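Local coordinates for protein MgGH51 (Meripilus giganteus, PDB 6ZPV) that catalyses the hydrolysis of terminal non-reducing alpha-L-arabinofuranoside residues, as a glycoside hydrolase of family GH51, at residues S115-P121 with T189-F195; R93-E99 with N174-I180; Q39-F43 with A52-W57. All coordinates share one frame. Residue numbers count along the deposited sequence, not the author numbering.

Interaction 1 of 3, residues S115-P121 with T189-F195; sequences SLFFRFP and TINFAMF
Strand 115-119 runs antiparallel to strand 189-195, their axes 4.7 Å apart at closest approach and their directions at 148°; F120-P121 continue as a loop past I190 and T189. At the start of the second strand, T189 meets P121, whose CD is 3.5 Å from T189 O. I190 (chi1 m, chi2 t) makes a CH-pi contact, its CG1 3.9 Å from the centroid of the F120 ring, over the face; its CG2 is 3.9 Å from F118 CB (F118 chi1 p). N191 forms a hydrogen-bonded pair with R119 (chi1 p): R119 N to N191 O and N191 N to R119 O are both 2.9 Å. F192 (chi1 m) stands opposite F118 in a non-hydrogen-bonded pair (CA-CA 4.4 Å), its CD1 4.0 Å from L116 CD1. A193 pairs with F117 through F117 N to A193 O (3.0 Å) and A193 N to F117 O (2.9 Å). At M194 the backbone turns left-handed (49/64) and the register slips, so that L116 faces F195 (CA-CA 4.3 Å); F117 CD1 (chi1 m) is 3.8 Å from M194 CB. A water bridges S115 OG and M194 O, 2.8 Å from each. L116 CB touches F195 CD1 at 3.6 Å. Both strands belong to one five-stranded sheet, packed on a second through F192 and F96. F118 and F192 thus face the apolar interior; on the opposite face, beside F117 and A193, D70 takes R119's salt bridge and N191's amide bond.

Interaction 2 of 3, residues R93-E99 with N174-I180; sequences RVGFTNE and NSFFVTI
R93, V178 and F96 lose the most surface where R93-E99 pairs with N174-I180; strands 93-98 and 174-180 are antiparallel, 4.5 Å apart at their closest and running at 151° to one another. R93 reaches back over the second strand (chi1 p, chi2 t, chi3 m): its CZ lies 4.7 Å from the centroid of the F177 ring, 8° off the normal, a cation-pi contact over the ring face. A water joins R93 NE and T179 OG1, 2.8 Å from each, and R93 NH1 is hydrogen-bonded to Q135 on strand 127-136. V178 forms a hydrogen-bonded pair with F96, through F96 N to V178 O and V178 N to F96 O, both 3.0 Å. The F96 ring (chi1 p) bends over V178, placing V178 CB 4.0 Å from its centroid. These two side chains point into a beta-sandwich, where F96 meets F192 and F84 of the opposing sheet edge-to-face. Beside them, G95 CA lies 3.1 Å from V178 O, and a CB on G95 would collide with that oxygen. The ladder continues with V94 N to I180 O (3.1 Å) and I180 N to V94 O (2.9 Å) at one end, and N98 N to F176 O (2.9 Å) and F176 N to N98 O (3.0 Å) at the other. Alongside this last pair, a water links T97 OG1 (2.7 Å) to S175 OG (2.8 Å), which also bonds N137; beyond it, another bridges E99 O and N174 O, 2.8 Å from each.

Interaction 3 of 3, residues Q39-F43 with A52-W57; sequences QNRAF and AALAAW
Neither segment is a strand pairing with the other: Q39-F43 is irregular, with left-handed backbone at N40 (56/46) and F43 (57/36), while A52-W57 opens with a 3-10 turn at A52-L54 and runs into a type II beta turn from L54 to W57. Hydrogen bonds A55 N to A52 O (3.0 Å) and W57 N to L54 O (2.9 Å) hold the second segment in shape, and A56 takes the positive phi (82/-13) of the turn. The segments pass in opposite order, Q39 near A56 (CA-CA 6.0 Å) and F43 near A53 (6.5 Å). N40, chi1 t, points at the turns; its one amide nitrogen, ND2, donates to A53 O (2.9 Å) in the 3-10 segment and to A55 O (3.0 Å) in the type II turn. They lead into strand 57-60, an outermost strand of one sheet in the beta-sandwich domain. W57 (chi1 m, chi2 93°) turns back toward the loop, and its NE1 donates a hydrogen bond to N40 O (2.9 Å). The F43 ring lies across the indole obliquely, planes at 33° and centroids 4.8 Å apart for the five-membered ring, with F43 CE1 3.5 Å from W57 CD1. F195 of the other sheet also meets the indole.

Interactions 1 and 2 belong to the two sheets of one beta-sandwich, and both are buried. Each includes the central strand of its sheet, the fifth in chain order, paired with the third in interaction 1 and the second in interaction 2. They meet across the interior, F195 CZ lying 3.5 Å from F96 CE1 and L116 CD2 4.0 Å from V178 CG2. Interaction 3 is a partly buried contact between two loop segments closer to the chain's centre, held by side-chain bonds to carbonyls instead of a backbone ladder. Its W57 touches both sheets, with CH2 3.5 Å from F195 CD2 and CE3 3.4 Å from T97 O.

Interaction 1 of 3, residues S115-P121 with T189-F195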
loop_
_atom_site.group_PDB
_atom_site.type_symbol
_atom_site.label_atom_id
_atom_site.label_comp_id
_atom_site.label_asym_id
_atom_site.label_seq_id
_atom_site.Cartn_x
_atom_site.Cartn_y
_atom_site.Cartn_z
ATOM N N SER A 115 -18.370 -15.063 -8.030
ATOM C CA SER A 115 -18.108 -16.492 -8.189
ATOM C C SER A 115 -18.140 -17.157 -6.801
ATOM O O SER A 115 -17.969 -16.528 -5.741
ATOM C CB SER A 115 -16.832 -16.727 -8.913
ATOM O OG SER A 115 -15.700 -16.281 -8.166
ATOM N N LEU A 116 -18.291 -18.470 -6.833
ATOM C CA LEU A 116 -18.293 -19.309 -5.642
ATOM C C LEU A 116 -18.091 -20.755 -6.062
ATOM O O LEU A 116 -18.284 -21.088 -7.237
ATOM C CB LEU A 116 -19.554 -19.126 -4.813
ATOM C CG LEU A 116 -20.892 -19.443 -5.491
ATOM C CD1 LEU A 116 -21.177 -20.945 -5.571
ATOM C CD2 LEU A 116 -22.032 -18.772 -4.771
ATOM N N PHE A 117 -17.756 -21.605 -5.114
ATOM C CA PHE A 117 -17.773 -23.061 -5.274
ATOM C C PHE A 117 -18.846 -23.615 -4.381
ATOM O O PHE A 117 -18.995 -23.163 -3.219
ATOM C CB PHE A 117 -16.404 -23.649 -4.975
ATOM C CG PHE A 117 -15.339 -23.409 -6.004
ATOM C CD1 PHE A 117 -14.716 -22.161 -6.087
ATOM C CD2 PHE A 117 -14.950 -24.385 -6.888
ATOM C CE1 PHE A 117 -13.724 -21.916 -7.032
ATOM C CE2 PHE A 117 -13.988 -24.138 -7.835
ATOM C CZ PHE A 117 -13.385 -22.905 -7.905
ATOM N N PHE A 118 -19.501 -24.685 -4.827
ATOM C CA PHE A 118 -20.477 -25.378 -3.991
ATOM C C PHE A 118 -20.440 -26.878 -4.237
ATOM O O PHE A 118 -20.017 -27.329 -5.310
ATOM C CB PHE A 118 -21.922 -24.876 -4.191
ATOM C CG PHE A 118 -22.610 -25.376 -5.441
ATOM C CD1 PHE A 118 -22.330 -24.865 -6.712
ATOM C CD2 PHE A 118 -23.466 -26.468 -5.377
ATOM C CE1 PHE A 118 -22.893 -25.400 -7.848
ATOM C CE2 PHE A 118 -24.034 -27.015 -6.515
ATOM C CZ PHE A 118 -23.741 -26.478 -7.762
ATOM N N ARG A 119 -20.952 -27.637 -3.302
ATOM C CA ARG A 119 -21.363 -29.046 -3.514
ATOM C C ARG A 119 -22.464 -29.379 -2.559
ATOM O O ARG A 119 -22.523 -28.810 -1.471
ATOM C CB ARG A 119 -20.183 -30.013 -3.356
ATOM C CG ARG A 119 -19.666 -30.191 -1.936
ATOM C CD ARG A 119 -18.464 -31.131 -1.767
ATOM N NE ARG A 119 -17.947 -31.139 -0.298
ATOM C CZ ARG A 119 -18.304 -32.088 0.498
ATOM N NH1 ARG A 119 -19.063 -33.075 -0.007
ATOM N NH2 ARG A 119 -17.893 -32.234 1.686
ATOM N N PHE A 120 -23.294 -30.359 -2.929
ATOM C CA PHE A 120 -24.250 -30.938 -1.969
ATOM C C PHE A 120 -23.504 -32.071 -1.286
ATOM O O PHE A 120 -23.099 -33.037 -1.967
ATOM C CB PHE A 120 -25.497 -31.477 -2.699
ATOM C CG PHE A 120 -26.450 -30.401 -3.134
ATOM C CD1 PHE A 120 -26.191 -29.634 -4.246
ATOM C CD2 PHE A 120 -27.613 -30.171 -2.400
ATOM C CE1 PHE A 120 -27.071 -28.622 -4.620
ATOM C CE2 PHE A 120 -28.503 -29.183 -2.779
ATOM C CZ PHE A 120 -28.224 -28.392 -3.876
ATOM N N PRO A 121 -23.280 -32.017 0.027
ATOM C CA PRO A 121 -22.544 -33.093 0.702
ATOM C C PRO A 121 -23.265 -34.452 0.693
ATOM O O PRO A 121 -22.618 -35.487 0.727
ATOM C CB PRO A 121 -22.327 -32.576 2.136
ATOM C CG PRO A 121 -23.348 -31.443 2.308
ATOM C CD PRO A 121 -23.543 -30.885 0.937
ATOM N N THR A 189 -29.002 -29.108 2.572
ATOM C CA THR A 189 -27.699 -28.583 3.046
ATOM C C THR A 189 -26.753 -28.466 1.846
ATOM O O THR A 189 -26.688 -29.401 1.017
ATOM C CB THR A 189 -27.063 -29.464 4.105
ATOM O OG1 THR A 189 -27.903 -29.517 5.237
ATOM C CG2 THR A 189 -25.690 -28.978 4.515
ATOM N N ILE A 190 -26.109 -27.320 1.701
ATOM C CA ILE A 190 -25.111 -27.090 0.652
ATOM C C ILE A 190 -23.832 -26.596 1.338
ATOM O O ILE A 190 -23.897 -25.750 2.261
ATOM C CB ILE A 190 -25.593 -26.032 -0.380
ATOM C CG1 ILE A 190 -26.948 -26.435 -0.991
ATOM C CG2 ILE A 190 -24.539 -25.853 -1.448
ATOM C CD1 ILE A 190 -27.579 -25.363 -1.844
ATOM N N ASN A 191 -22.681 -27.104 0.909
ATOM C CA ASN A 191 -21.376 -26.596 1.364
ATOM C C ASN A 191 -20.855 -25.613 0.291
ATOM O O ASN A 191 -20.891 -25.921 -0.918
ATOM C CB ASN A 191 -20.342 -27.672 1.582
ATOM C CG ASN A 191 -20.573 -28.579 2.782
ATOM O OD1 ASN A 191 -21.635 -28.524 3.404
ATOM N ND2 ASN A 191 -19.569 -29.431 3.078
ATOM N N PHE A 192 -20.333 -24.465 0.766
ATOM C CA PHE A 192 -19.772 -23.430 -0.112
ATOM C C PHE A 192 -18.336 -23.137 0.257
ATOM O O PHE A 192 -17.973 -23.259 1.454
ATOM C CB PHE A 192 -20.583 -22.127 -0.000
ATOM C CG PHE A 192 -21.993 -22.159 -0.527
ATOM C CD1 PHE A 192 -22.230 -21.844 -1.836
ATOM C CD2 PHE A 192 -23.084 -22.463 0.317
ATOM C CE1 PHE A 192 -23.532 -21.840 -2.323
ATOM C CE2 PHE A 192 -24.362 -22.436 -0.196
ATOM C CZ PHE A 192 -24.589 -22.126 -1.503
ATOM N N ALA A 193 -17.565 -22.678 -0.702
ATOM C CA ALA A 193 -16.180 -22.288 -0.438
ATOM C C ALA A 193 -15.763 -21.246 -1.459
ATOM O O ALA A 193 -16.357 -21.149 -2.537
ATOM C CB ALA A 193 -15.242 -23.497 -0.477
ATOM N N MET A 194 -14.671 -20.542 -1.131
ATOM C CA MET A 194 -13.973 -19.690 -2.118
ATOM C C MET A 194 -14.958 -18.788 -2.869
ATOM O O MET A 194 -15.070 -18.817 -4.097
ATOM C CB MET A 194 -13.128 -20.549 -3.072
ATOM C CG MET A 194 -12.153 -19.843 -3.958
ATOM S SD MET A 194 -10.964 -18.748 -3.124
ATOM C CE MET A 194 -11.647 -17.126 -3.516
ATOM N N PHE A 195 -15.588 -17.897 -2.120
ATOM C CA PHE A 195 -16.431 -16.844 -2.720
ATOM C C PHE A 195 -15.583 -15.706 -3.231
ATOM O O PHE A 195 -14.502 -15.432 -2.704
ATOM C CB PHE A 195 -17.361 -16.281 -1.647
ATOM C CG PHE A 195 -18.396 -17.226 -1.089
ATOM C CD1 PHE A 195 -19.662 -17.301 -1.674
ATOM C CD2 PHE A 195 -18.174 -17.985 0.042
ATOM C CE1 PHE A 195 -20.685 -18.085 -1.137
ATOM C CE2 PHE A 195 -19.193 -18.785 0.577
ATOM C CZ PHE A 195 -20.430 -18.839 -0.007
HETATM O O HOH W 1 -14.514 -18.363 -6.815
#

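Interaction 2 of 3, residues R93-E99 with N174-I180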
loop_
_atom_site.group_PDB
_atom_site.type_symbol
_atom_site.label_atom_id
_atom_site.label_comp_id
_atom_site.label_asym_id
_atom_site.label_seq_id
_atom_site.Cartn_x
_atom_site.Cartn_y
_atom_site.Cartn_z
ATOM N N ARG A 93 -37.123 -16.303 -0.074
ATOM C CA ARG A 93 -35.650 -16.350 -0.248
ATOM C C ARG A 93 -35.021 -16.769 1.073
ATOM O O ARG A 93 -35.353 -16.262 2.155
ATOM C CB ARG A 93 -35.174 -14.980 -0.744
ATOM C CG ARG A 93 -35.294 -13.813 0.225
ATOM C CD ARG A 93 -35.102 -12.443 -0.401
ATOM N NE ARG A 93 -33.809 -12.242 -1.033
ATOM C CZ ARG A 93 -32.824 -11.468 -0.612
ATOM N NH1 ARG A 93 -32.853 -10.840 0.528
ATOM N NH2 ARG A 93 -31.786 -11.302 -1.405
ATOM N N VAL A 94 -34.053 -17.640 0.971
ATOM C CA VAL A 94 -33.287 -18.164 2.138
ATOM C C VAL A 94 -31.837 -18.224 1.689
ATOM O O VAL A 94 -31.577 -18.685 0.564
ATOM C CB VAL A 94 -33.863 -19.512 2.649
ATOM C CG1 VAL A 94 -33.032 -20.036 3.818
ATOM C CG2 VAL A 94 -35.355 -19.422 3.037
ATOM N N GLY A 95 -30.878 -17.822 2.511
ATOM C CA GLY A 95 -29.506 -17.746 2.084
ATOM C C GLY A 95 -28.697 -16.969 3.053
ATOM O O GLY A 95 -28.857 -17.140 4.266
ATOM N N PHE A 96 -27.782 -16.136 2.530
ATOM C CA PHE A 96 -26.843 -15.437 3.421
ATOM C C PHE A 96 -26.289 -14.215 2.670
ATOM O O PHE A 96 -26.321 -14.147 1.447
ATOM C CB PHE A 96 -25.745 -16.387 3.905
ATOM C CG PHE A 96 -25.148 -17.216 2.810
ATOM C CD1 PHE A 96 -24.060 -16.781 2.062
ATOM C CD2 PHE A 96 -25.645 -18.505 2.541
ATOM C CE1 PHE A 96 -23.545 -17.568 1.066
ATOM C CE2 PHE A 96 -25.130 -19.271 1.524
ATOM C CZ PHE A 96 -24.075 -18.800 0.792
ATOM N N THR A 97 -25.779 -13.276 3.454
ATOM C CA THR A 97 -25.119 -12.062 2.991
ATOM C C THR A 97 -23.663 -11.998 3.456
ATOM O O THR A 97 -23.317 -12.585 4.480
ATOM C CB THR A 97 -25.877 -10.790 3.393
ATOM O OG1 THR A 97 -25.912 -10.723 4.816
ATOM C CG2 THR A 97 -27.262 -10.708 2.812
ATOM N N ASN A 98 -22.907 -11.213 2.701
ATOM C CA ASN A 98 -21.577 -10.760 3.130
ATOM C C ASN A 98 -21.629 -9.228 3.148
ATOM O O ASN A 98 -21.981 -8.620 2.113
ATOM C CB ASN A 98 -20.464 -11.239 2.179
ATOM C CG ASN A 98 -19.067 -10.960 2.699
ATOM O OD1 ASN A 98 -18.606 -9.804 2.615
ATOM N ND2 ASN A 98 -18.408 -11.991 3.197
ATOM N N GLU A 99 -21.256 -8.622 4.270
ATOM C CA GLU A 99 -21.363 -7.172 4.452
ATOM C C GLU A 99 -20.193 -6.433 3.813
ATOM O O GLU A 99 -20.138 -5.185 3.936
ATOM C CB GLU A 99 -21.450 -6.854 5.952
ATOM C CG GLU A 99 -20.162 -7.137 6.721
ATOM C CD GLU A 99 -20.240 -6.861 8.202
ATOM O OE1 GLU A 99 -19.605 -5.878 8.646
ATOM O OE2 GLU A 99 -20.972 -7.548 8.935
ATOM N N ASN A 174 -24.655 -1.744 1.718
ATOM C CA ASN A 174 -25.137 -2.813 0.836
ATOM C C ASN A 174 -24.322 -4.094 1.107
ATOM O O ASN A 174 -23.196 -4.005 1.598
ATOM C CB ASN A 174 -24.967 -2.412 -0.625
ATOM C CG ASN A 174 -25.443 -1.006 -0.869
ATOM O OD1 ASN A 174 -26.653 -0.751 -0.677
ATOM N ND2 ASN A 174 -24.547 -0.086 -1.240
ATOM N N SER A 175 -24.901 -5.225 0.724
ATOM C CA SER A 175 -24.288 -6.545 0.914
ATOM C C SER A 175 -24.417 -7.404 -0.346
ATOM O O SER A 175 -25.371 -7.245 -1.139
ATOM C CB SER A 175 -24.910 -7.257 2.066
ATOM O OG SER A 175 -24.611 -6.653 3.309
ATOM N N PHE A 176 -23.443 -8.285 -0.515
ATOM C CA PHE A 176 -23.558 -9.395 -1.453
ATOM C C PHE A 176 -24.493 -10.448 -0.860
ATOM O O PHE A 176 -24.495 -10.639 0.367
ATOM C CB PHE A 176 -22.183 -9.987 -1.657
ATOM C CG PHE A 176 -22.116 -11.230 -2.507
ATOM C CD1 PHE A 176 -22.358 -11.150 -3.882
ATOM C CD2 PHE A 176 -21.791 -12.453 -1.969
ATOM C CE1 PHE A 176 -22.312 -12.262 -4.698
ATOM C CE2 PHE A 176 -21.690 -13.586 -2.812
ATOM C CZ PHE A 176 -21.970 -13.496 -4.143
ATOM N N PHE A 177 -25.261 -11.136 -1.692
ATOM C CA PHE A 177 -26.136 -12.208 -1.205
ATOM C C PHE A 177 -26.066 -13.415 -2.133
ATOM O O PHE A 177 -25.784 -13.309 -3.352
ATOM C CB PHE A 177 -27.594 -11.751 -1.065
ATOM C CG PHE A 177 -28.369 -11.499 -2.327
ATOM C CD1 PHE A 177 -28.947 -12.541 -3.030
ATOM C CD2 PHE A 177 -28.536 -10.209 -2.799
ATOM C CE1 PHE A 177 -29.686 -12.265 -4.180
ATOM C CE2 PHE A 177 -29.293 -9.949 -3.924
ATOM C CZ PHE A 177 -29.893 -11.011 -4.630
ATOM N N VAL A 178 -26.396 -14.556 -1.533
ATOM C CA VAL A 178 -26.653 -15.841 -2.201
ATOM C C VAL A 178 -27.957 -16.365 -1.637
ATOM O O VAL A 178 -28.085 -16.451 -0.400
ATOM C CB VAL A 178 -25.515 -16.839 -1.963
ATOM C CG1 VAL A 178 -25.815 -18.175 -2.603
ATOM C CG2 VAL A 178 -24.191 -16.279 -2.434
ATOM N N THR A 179 -28.923 -16.707 -2.475
ATOM C CA THR A 179 -30.195 -17.300 -2.012
ATOM C C THR A 179 -30.595 -18.465 -2.908
ATOM O O THR A 179 -30.309 -18.505 -4.113
ATOM C CB THR A 179 -31.312 -16.257 -1.947
ATOM O OG1 THR A 179 -31.590 -15.690 -3.217
ATOM C CG2 THR A 179 -31.039 -15.178 -0.953
ATOM N N ILE A 180 -31.434 -19.313 -2.309
ATOM C CA ILE A 180 -32.293 -20.250 -3.078
ATOM C C ILE A 180 -33.736 -20.021 -2.592
ATOM O O ILE A 180 -33.998 -19.376 -1.560
ATOM C CB ILE A 180 -31.843 -21.716 -2.899
ATOM C CG1 ILE A 180 -31.950 -22.211 -1.458
ATOM C CG2 ILE A 180 -30.476 -21.944 -3.468
ATOM C CD1 ILE A 180 -31.656 -23.687 -1.294
HETATM O O HOH W 2 -32.779 -13.217 -3.470
HETATM O O HOH W 3 -24.617 -8.403 5.435
HETATM O O HOH W 4 -22.479 -3.751 4.263
#

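Interaction 3 of 3, residues Q39-F43 with A52-W57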
loop_
_atom_site.group_PDB
_atom_site.type_symbol
_atom_site.label_atom_id
_atom_site.label_comp_id
_atom_site.label_asym_id
_atom_site.label_seq_id
_atom_site.Cartn_x
_atom_site.Cartn_y
_atom_site.Cartn_z
ATOM N N GLN A 39 -15.451 -9.760 2.428
ATOM C CA GLN A 39 -14.552 -9.931 3.578
ATOM C C GLN A 39 -14.647 -11.397 4.031
ATOM O O GLN A 39 -15.711 -11.984 4.021
ATOM C CB GLN A 39 -14.858 -8.925 4.666
ATOM C CG GLN A 39 -13.991 -9.064 5.877
ATOM C CD GLN A 39 -14.136 -7.970 6.905
ATOM O OE1 GLN A 39 -15.150 -7.158 6.909
ATOM N NE2 GLN A 39 -13.240 -7.934 7.824
ATOM N N ASN A 40 -13.526 -11.974 4.437
ATOM C CA ASN A 40 -13.524 -13.365 4.910
ATOM C C ASN A 40 -14.108 -14.283 3.809
ATOM O O ASN A 40 -14.971 -15.154 4.080
ATOM C CB ASN A 40 -14.256 -13.491 6.260
ATOM C CG ASN A 40 -14.188 -14.864 6.894
ATOM O OD1 ASN A 40 -13.227 -15.633 6.645
ATOM N ND2 ASN A 40 -15.157 -15.156 7.779
ATOM N N ARG A 41 -13.646 -14.080 2.586
ATOM C CA ARG A 41 -14.269 -14.680 1.400
ATOM C C ARG A 41 -14.152 -16.194 1.328
ATOM O O ARG A 41 -14.953 -16.847 0.662
ATOM C CB ARG A 41 -13.714 -14.062 0.135
ATOM C CG ARG A 41 -12.276 -14.445 -0.212
ATOM C CD ARG A 41 -11.787 -13.766 -1.481
ATOM N NE ARG A 41 -10.433 -14.108 -1.777
ATOM C CZ ARG A 41 -9.685 -13.544 -2.710
ATOM N NH1 ARG A 41 -10.199 -12.638 -3.536
ATOM N NH2 ARG A 41 -8.408 -13.883 -2.867
ATOM N N ALA A 42 -13.112 -16.738 1.960
ATOM C CA ALA A 42 -12.817 -18.178 1.842
ATOM C C ALA A 42 -12.497 -18.780 3.198
ATOM O O ALA A 42 -11.946 -19.887 3.271
ATOM C CB ALA A 42 -11.690 -18.398 0.857
ATOM N N PHE A 43 -12.902 -18.124 4.285
ATOM C CA PHE A 43 -12.798 -18.682 5.641
ATOM C C PHE A 43 -11.335 -19.044 5.929
ATOM O O PHE A 43 -11.052 -20.006 6.661
ATOM C CB PHE A 43 -13.750 -19.871 5.819
ATOM C CG PHE A 43 -15.149 -19.495 5.357
ATOM C CD1 PHE A 43 -15.960 -18.667 6.089
ATOM C CD2 PHE A 43 -15.579 -19.859 4.094
ATOM C CE1 PHE A 43 -17.161 -18.198 5.570
ATOM C CE2 PHE A 43 -16.760 -19.389 3.580
ATOM C CZ PHE A 43 -17.538 -18.566 4.299
ATOM N N ALA A 52 -16.376 -16.125 15.264
ATOM C CA ALA A 52 -15.348 -15.379 14.532
ATOM C C ALA A 52 -15.166 -15.958 13.137
ATOM O O ALA A 52 -14.897 -15.196 12.179
ATOM C CB ALA A 52 -14.044 -15.302 15.275
ATOM N N ALA A 53 -15.343 -17.258 12.965
ATOM C CA ALA A 53 -15.210 -17.868 11.623
ATOM C C ALA A 53 -16.270 -17.338 10.668
ATOM O O ALA A 53 -16.027 -17.357 9.441
ATOM C CB ALA A 53 -15.261 -19.362 11.691
ATOM N N LEU A 54 -17.427 -16.916 11.170
ATOM C CA LEU A 54 -18.529 -16.384 10.385
ATOM C C LEU A 54 -18.425 -14.860 10.207
ATOM O O LEU A 54 -19.355 -14.232 9.692
ATOM C CB LEU A 54 -19.892 -16.740 11.006
ATOM C CG LEU A 54 -20.297 -18.183 10.811
ATOM C CD1 LEU A 54 -21.421 -18.555 11.796
ATOM C CD2 LEU A 54 -20.773 -18.412 9.403
ATOM N N ALA A 55 -17.310 -14.245 10.599
ATOM C CA ALA A 55 -17.159 -12.787 10.475
ATOM C C ALA A 55 -17.517 -12.329 9.062
ATOM O O ALA A 55 -17.050 -12.895 8.069
ATOM C CB ALA A 55 -15.740 -12.368 10.772
ATOM N N ALA A 56 -18.331 -11.261 8.994
ATOM C CA ALA A 56 -18.821 -10.622 7.765
ATOM C C ALA A 56 -20.026 -11.319 7.127
ATOM O O ALA A 56 -20.612 -10.723 6.204
ATOM C CB ALA A 56 -17.746 -10.330 6.768
ATOM N N TRP A 57 -20.353 -12.554 7.557
ATOM C CA TRP A 57 -21.426 -13.362 6.959
ATOM C C TRP A 57 -22.655 -13.357 7.847
ATOM O O TRP A 57 -22.531 -13.482 9.082
ATOM C CB TRP A 57 -20.959 -14.792 6.703
ATOM C CG TRP A 57 -19.844 -14.915 5.748
ATOM C CD1 TRP A 57 -18.504 -14.965 5.984
ATOM C CD2 TRP A 57 -19.960 -14.986 4.332
ATOM N NE1 TRP A 57 -17.798 -15.082 4.828
ATOM C CE2 TRP A 57 -18.661 -15.104 3.766
ATOM C CE3 TRP A 57 -21.060 -14.959 3.448
ATOM C CZ2 TRP A 57 -18.437 -15.238 2.386
ATOM C CZ3 TRP A 57 -20.831 -15.055 2.079
ATOM C CH2 TRP A 57 -19.541 -15.187 1.574
#